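Local coordinates for transcription antitermination protein NusB (Aquifex aeolicus, PDB 3R2C) that probably takes part in transcription antitermination at ribosomal RNA operons by recognising their boxA sequence, and is bound here to RNA, at residues 10-15 with 78-83; 59-64 with 92-97. All coordinates share one frame; numbering follows the deposited sequence.

In the fold
Both contacts are made by helix 79-94, each near one of its ends: interaction 1 (10-15 with 78-83) packs its N-terminal turn against helix 3-21, and interaction 2 (59-64 with 92-97) packs its last turn against helix 58-66. Their centres lie 15 Å apart and their nearest atoms about 5 Å, without touching. R86, on the helix between them, links the two through polar bonds, meeting N83 OD1 of interaction 1 and D62 OD2 of interaction 2. RNA is bound directly at interaction 1, through G78 and E81, whereas the nearest atom of interaction 2 stays about 7 Å from the nucleic acid.

Interaction 1: 10-15 with 78-83; sequences TAFLVL and GYVERN. With nucleotides of chain E.
The F12 ring points its edge at segment 78-83: CE1 lies 3.5 Å from V80 O, which sits in the ring plane, and CZ is 4.1 Å from V80 CG1. With CG anti to the backbone N (chi1 165°), the ring is carried from helix 3-21 across to V80 and N83. One turn further on, L15 meets N83, its CB 4.1 Å from N83 CB. L15 O and N83 OD1 are 3.4 Å apart, but both are acceptors, so no bond joins them. What fixes the N83 amide lies elsewhere: ND2 donates to Y79 O at 2.9 Å, in the carbonyl plane on a lone pair, and also to D19, while OD1 accepts from R86. The segment axes cross at 119°, 9.8 Å apart. From the same turn E81 and G78 face the RNA. U8 of chain E donates N3 to E81 OE2 (2.7 Å, nearly straight at 171°) and takes G78 N on O4 at 3.2 Å. This donor-acceptor pairing matches the Watson-Crick edge of uracil, consistent with base-selective reading. The whole is a buried helix-helix interface of the all-helical NusB fold, with an RNA-binding helix N-terminus beside it.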
loop_
_atom_site.group_PDB
_atom_site.type_symbol
_atom_site.label_atom_id
_atom_site.label_comp_id
_atom_site.label_asym_id
_atom_site.label_seq_id
_atom_site.Cartn_x
_atom_site.Cartn_y
_atom_site.Cartn_z
ATOM N N THR A 10 4.168 -4.460 -7.969
ATOM C CA THR A 10 4.906 -5.171 -6.921
ATOM C C THR A 10 5.406 -4.212 -5.850
ATOM O O THR A 10 5.224 -4.451 -4.653
ATOM C CB THR A 10 6.102 -5.931 -7.519
ATOM O OG1 THR A 10 5.611 -6.921 -8.430
ATOM C CG2 THR A 10 6.931 -6.596 -6.429
ATOM N N ALA A 11 6.042 -3.128 -6.283
ATOM C CA ALA A 11 6.633 -2.169 -5.364
ATOM C C ALA A 11 5.545 -1.503 -4.516
ATOM O O ALA A 11 5.716 -1.327 -3.302
ATOM C CB ALA A 11 7.424 -1.110 -6.136
ATOM N N PHE A 12 4.426 -1.142 -5.149
ATOM C CA PHE A 12 3.306 -0.566 -4.398
ATOM C C PHE A 12 2.808 -1.524 -3.302
ATOM O O PHE A 12 2.582 -1.112 -2.152
ATOM C CB PHE A 12 2.130 -0.216 -5.313
ATOM C CG PHE A 12 0.858 0.021 -4.553
ATOM C CD1 PHE A 12 0.614 1.251 -3.969
ATOM C CD2 PHE A 12 -0.081 -1.000 -4.401
ATOM C CE1 PHE A 12 -0.554 1.470 -3.234
ATOM C CE2 PHE A 12 -1.240 -0.792 -3.678
ATOM C CZ PHE A 12 -1.475 0.451 -3.085
ATOM N N LEU A 13 2.644 -2.795 -3.652
ATOM C CA LEU A 13 2.157 -3.788 -2.697
ATOM C C LEU A 13 3.104 -3.895 -1.513
ATOM O O LEU A 13 2.663 -4.053 -0.365
ATOM C CB LEU A 13 1.985 -5.165 -3.364
ATOM C CG LEU A 13 0.887 -5.190 -4.441
ATOM C CD1 LEU A 13 0.731 -6.575 -5.066
ATOM C CD2 LEU A 13 -0.454 -4.720 -3.869
ATOM N N VAL A 14 4.403 -3.805 -1.784
ATOM C CA VAL A 14 5.379 -3.893 -0.708
ATOM C C VAL A 14 5.292 -2.674 0.216
ATOM O O VAL A 14 5.248 -2.838 1.425
ATOM C CB VAL A 14 6.816 -4.145 -1.224
ATOM C CG1 VAL A 14 7.829 -4.100 -0.066
ATOM C CG2 VAL A 14 6.890 -5.528 -1.928
ATOM N N LEU A 15 5.238 -1.470 -0.351
ATOM C CA LEU A 15 5.132 -0.255 0.444
ATOM C C LEU A 15 3.833 -0.249 1.250
ATOM O O LEU A 15 3.822 0.154 2.400
ATOM C CB LEU A 15 5.194 0.990 -0.462
ATOM C CG LEU A 15 6.533 1.189 -1.190
ATOM C CD1 LEU A 15 6.518 2.440 -2.093
ATOM C CD2 LEU A 15 7.691 1.274 -0.184
ATOM N N GLY A 78 -5.318 8.077 2.698
ATOM C CA GLY A 78 -5.584 6.654 2.733
ATOM C C GLY A 78 -4.264 5.916 2.601
ATOM O O GLY A 78 -3.278 6.483 2.113
ATOM N N TYR A 79 -4.231 4.665 3.046
ATOM C CA TYR A 79 -3.073 3.802 2.834
ATOM C C TYR A 79 -2.761 3.607 1.340
ATOM O O TYR A 79 -1.605 3.566 0.944
ATOM C CB TYR A 79 -3.297 2.442 3.511
ATOM C CG TYR A 79 -2.970 2.492 4.980
ATOM C CD1 TYR A 79 -3.916 2.897 5.917
ATOM C CD2 TYR A 79 -1.698 2.187 5.427
ATOM C CE1 TYR A 79 -3.592 2.967 7.286
ATOM C CE2 TYR A 79 -1.362 2.271 6.779
ATOM C CZ TYR A 79 -2.308 2.661 7.700
ATOM O OH TYR A 79 -1.958 2.721 9.037
ATOM N N VAL A 80 -3.780 3.497 0.500
ATOM C CA VAL A 80 -3.519 3.354 -0.932
ATOM C C VAL A 80 -2.875 4.627 -1.500
ATOM O O VAL A 80 -1.850 4.573 -2.192
ATOM C CB VAL A 80 -4.803 3.013 -1.709
ATOM C CG1 VAL A 80 -4.578 3.166 -3.219
ATOM C CG2 VAL A 80 -5.259 1.599 -1.362
ATOM N N GLU A 81 -3.457 5.775 -1.184
ATOM C CA GLU A 81 -2.982 7.050 -1.733
ATOM C C GLU A 81 -1.566 7.390 -1.248
ATOM O O GLU A 81 -0.719 7.829 -2.027
ATOM C CB GLU A 81 -3.934 8.183 -1.349
ATOM C CG GLU A 81 -5.328 8.049 -1.951
ATOM C CD GLU A 81 -6.306 7.295 -1.058
ATOM O OE1 GLU A 81 -5.934 6.279 -0.431
ATOM O OE2 GLU A 81 -7.474 7.725 -0.991
ATOM N N ARG A 82 -1.299 7.173 0.033
ATOM C CA ARG A 82 -0.013 7.576 0.591
ATOM C C ARG A 82 1.103 6.740 -0.025
ATOM O O ARG A 82 2.142 7.254 -0.384
ATOM C CB ARG A 82 -0.011 7.479 2.125
ATOM C CG ARG A 82 1.366 7.613 2.787
ATOM C CD ARG A 82 1.252 7.684 4.338
ATOM N NE ARG A 82 0.493 6.547 4.854
ATOM C CZ ARG A 82 -0.765 6.600 5.283
ATOM N NH1 ARG A 82 -1.424 7.755 5.330
ATOM N NH2 ARG A 82 -1.364 5.487 5.691
ATOM N N ASN A 83 0.877 5.452 -0.196
ATOM C CA ASN A 83 1.933 4.608 -0.743
ATOM C C ASN A 83 2.081 4.682 -2.262
ATOM O O ASN A 83 3.186 4.530 -2.798
ATOM C CB ASN A 83 1.762 3.196 -0.194
ATOM C CG ASN A 83 2.017 3.174 1.294
ATOM O OD1 ASN A 83 3.138 3.387 1.704
ATOM N ND2 ASN A 83 0.979 2.995 2.101
ATOM P P U E 8 -9.565 18.028 -2.648
ATOM O OP1 U E 8 -10.314 18.958 -3.538
ATOM O OP2 U E 8 -9.062 18.532 -1.344
ATOM O "O5'" U E 8 -10.395 16.688 -2.428
ATOM C "C5'" U E 8 -10.620 15.795 -3.508
ATOM C "C4'" U E 8 -11.206 14.486 -3.039
ATOM O "O4'" U E 8 -10.139 13.520 -2.783
ATOM C "C3'" U E 8 -12.032 14.555 -1.742
ATOM O "O3'" U E 8 -13.178 13.715 -1.864
ATOM C "C2'" U E 8 -11.087 13.951 -0.711
ATOM O "O2'" U E 8 -11.721 13.403 0.423
ATOM C "C1'" U E 8 -10.419 12.882 -1.558
ATOM N N1 U E 8 -9.184 12.305 -0.977
ATOM C C2 U E 8 -9.002 10.960 -1.264
ATOM O O2 U E 8 -9.747 10.320 -1.993
ATOM N N3 U E 8 -7.891 10.403 -0.693
ATOM C C4 U E 8 -6.979 11.025 0.136
ATOM O O4 U E 8 -6.034 10.366 0.567
ATOM C C5 U E 8 -7.247 12.407 0.414
ATOM C C6 U E 8 -8.329 12.982 -0.129
#

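Interaction 2: 59-64 with 92-97; sequences EEIDSI and LIFLKS
I64 N donates to E60 O at 2.9 Å, an ordinary helical bond that ties together two of the three residues of segment 59-64 that touch F94; no hydrogen bond crosses between the segments. I61 supplies the closest apolar approach, its CG1 3.5 Å from F94 CE1, coming obliquely to the ring. I64 meets the same corner, with CD1 3.9 Å from CE1. E60 takes the neighbouring corner: its CG, anti to the backbone N (chi1 -174°), lies in the ring plane 3.8 Å from F94 CZ, and the extended chain beyond it brings OE1 to 3.5 Å from F94 CE2, near the plane. Carboxylate and ring planes stand 86° apart. This edge-on approach sets an anionic oxygen by the slightly positive C-H rim and is likely to be weakly favourable. F94 is also stacked with the ring of H57 and packs on T53 and V89, placing it between helix 58-66 and helix 41-56. Were F94 cut back to an alanine, I61 CG1 and I64 CD1 would probably face a gap, and H57 would lose its stacking partner. Buried on the I61 side and exposed at E60, the contact thus depends mainly on apolar packing, with an electrostatic contribution that is probably minor.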
loop_
_atom_site.group_PDB
_atom_site.type_symbol
_atom_site.label_atom_id
_atom_site.label_comp_id
_atom_site.label_asym_id
_atom_site.label_seq_id
_atom_site.Cartn_x
_atom_site.Cartn_y
_atom_site.Cartn_z
ATOM N N GLU A 59 11.864 9.444 4.512
ATOM C CA GLU A 59 11.615 10.679 5.247
ATOM C C GLU A 59 11.544 11.882 4.316
ATOM O O GLU A 59 10.689 12.744 4.485
ATOM C CB GLU A 59 12.695 10.931 6.317
ATOM C CG GLU A 59 12.720 9.866 7.420
ATOM C CD GLU A 59 11.869 10.243 8.607
ATOM O OE1 GLU A 59 10.631 10.075 8.525
ATOM O OE2 GLU A 59 12.443 10.709 9.620
ATOM N N GLU A 60 12.453 11.959 3.349
ATOM C CA GLU A 60 12.439 13.083 2.419
ATOM C C GLU A 60 11.214 12.986 1.501
ATOM O O GLU A 60 10.602 13.985 1.152
ATOM C CB GLU A 60 13.714 13.123 1.575
ATOM C CG GLU A 60 13.805 14.355 0.699
ATOM C CD GLU A 60 15.146 14.495 -0.009
ATOM O OE1 GLU A 60 16.027 13.617 0.157
ATOM O OE2 GLU A 60 15.311 15.497 -0.740
ATOM N N ILE A 61 10.850 11.776 1.111
ATOM C CA ILE A 61 9.680 11.587 0.240
ATOM C C ILE A 61 8.407 12.088 0.950
ATOM O O ILE A 61 7.604 12.817 0.382
ATOM C CB ILE A 61 9.548 10.102 -0.169
ATOM C CG1 ILE A 61 10.636 9.767 -1.205
ATOM C CG2 ILE A 61 8.152 9.806 -0.720
ATOM C CD1 ILE A 61 10.798 8.283 -1.496
ATOM N N ASP A 62 8.253 11.725 2.215
ATOM C CA ASP A 62 7.084 12.139 2.983
ATOM C C ASP A 62 7.042 13.670 3.142
ATOM O O ASP A 62 5.982 14.280 3.104
ATOM C CB ASP A 62 7.088 11.440 4.357
ATOM C CG ASP A 62 6.642 9.963 4.266
ATOM O OD1 ASP A 62 6.389 9.476 3.138
ATOM O OD2 ASP A 62 6.548 9.284 5.316
ATOM N N SER A 63 8.202 14.277 3.337
ATOM C CA SER A 63 8.289 15.735 3.442
ATOM C C SER A 63 7.904 16.415 2.125
ATOM O O SER A 63 7.193 17.425 2.105
ATOM C CB SER A 63 9.710 16.133 3.837
ATOM O OG SER A 63 9.865 17.533 3.822
ATOM N N ILE A 64 8.395 15.875 1.016
ATOM C CA ILE A 64 8.067 16.435 -0.294
ATOM C C ILE A 64 6.559 16.371 -0.531
ATOM O O ILE A 64 5.948 17.321 -0.999
ATOM C CB ILE A 64 8.792 15.681 -1.407
ATOM C CG1 ILE A 64 10.278 16.060 -1.385
ATOM C CG2 ILE A 64 8.145 15.983 -2.761
ATOM C CD1 ILE A 64 11.159 15.107 -2.137
ATOM N N LEU A 92 9.817 9.350 -9.997
ATOM C CA LEU A 92 9.888 10.592 -10.769
ATOM C C LEU A 92 11.086 11.426 -10.343
ATOM O O LEU A 92 11.742 12.054 -11.158
ATOM C CB LEU A 92 8.615 11.418 -10.569
ATOM C CG LEU A 92 7.390 10.845 -11.287
ATOM C CD1 LEU A 92 6.135 11.610 -10.862
ATOM C CD2 LEU A 92 7.574 10.876 -12.812
ATOM N N ILE A 93 11.371 11.417 -9.051
ATOM C CA ILE A 93 12.354 12.341 -8.507
ATOM C C ILE A 93 13.650 11.652 -8.164
ATOM O O ILE A 93 14.706 12.058 -8.630
ATOM C CB ILE A 93 11.807 13.073 -7.286
ATOM C CG1 ILE A 93 10.642 13.962 -7.728
ATOM C CG2 ILE A 93 12.910 13.898 -6.613
ATOM C CD1 ILE A 93 10.246 15.009 -6.725
ATOM N N PHE A 94 13.579 10.599 -7.366
ATOM C CA PHE A 94 14.801 9.999 -6.866
ATOM C C PHE A 94 15.450 9.092 -7.914
ATOM O O PHE A 94 16.661 8.912 -7.910
ATOM C CB PHE A 94 14.538 9.301 -5.522
ATOM C CG PHE A 94 14.308 10.272 -4.402
ATOM C CD1 PHE A 94 13.041 10.759 -4.134
ATOM C CD2 PHE A 94 15.384 10.747 -3.650
ATOM C CE1 PHE A 94 12.839 11.677 -3.110
ATOM C CE2 PHE A 94 15.197 11.662 -2.626
ATOM C CZ PHE A 94 13.926 12.129 -2.351
ATOM N N LEU A 95 14.661 8.559 -8.839
ATOM C CA LEU A 95 15.243 7.810 -9.949
ATOM C C LEU A 95 15.239 8.641 -11.243
ATOM O O LEU A 95 15.648 8.153 -12.291
ATOM C CB LEU A 95 14.517 6.481 -10.146
ATOM C CG LEU A 95 14.674 5.472 -9.003
ATOM C CD1 LEU A 95 13.833 4.235 -9.281
ATOM C CD2 LEU A 95 16.140 5.089 -8.784
ATOM N N LYS A 96 14.769 9.884 -11.159
ATOM C CA LYS A 96 14.794 10.823 -12.287
ATOM C C LYS A 96 14.241 10.179 -13.557
ATOM O O LYS A 96 14.935 10.106 -14.576
ATOM C CB LYS A 96 16.227 11.327 -12.539
ATOM C CG LYS A 96 16.910 11.954 -11.322
ATOM C CD LYS A 96 18.291 12.524 -11.675
ATOM C CE LYS A 96 19.062 12.944 -10.421
ATOM N NZ LYS A 96 20.218 13.841 -10.722
ATOM N N SER A 97 12.994 9.713 -13.494
ATOM C CA SER A 97 12.404 8.975 -14.601
ATOM C C SER A 97 12.465 9.771 -15.896
ATOM O O SER A 97 12.166 10.971 -15.920
ATOM C CB SER A 97 10.938 8.640 -14.318
ATOM O OG SER A 97 10.298 8.181 -15.502
#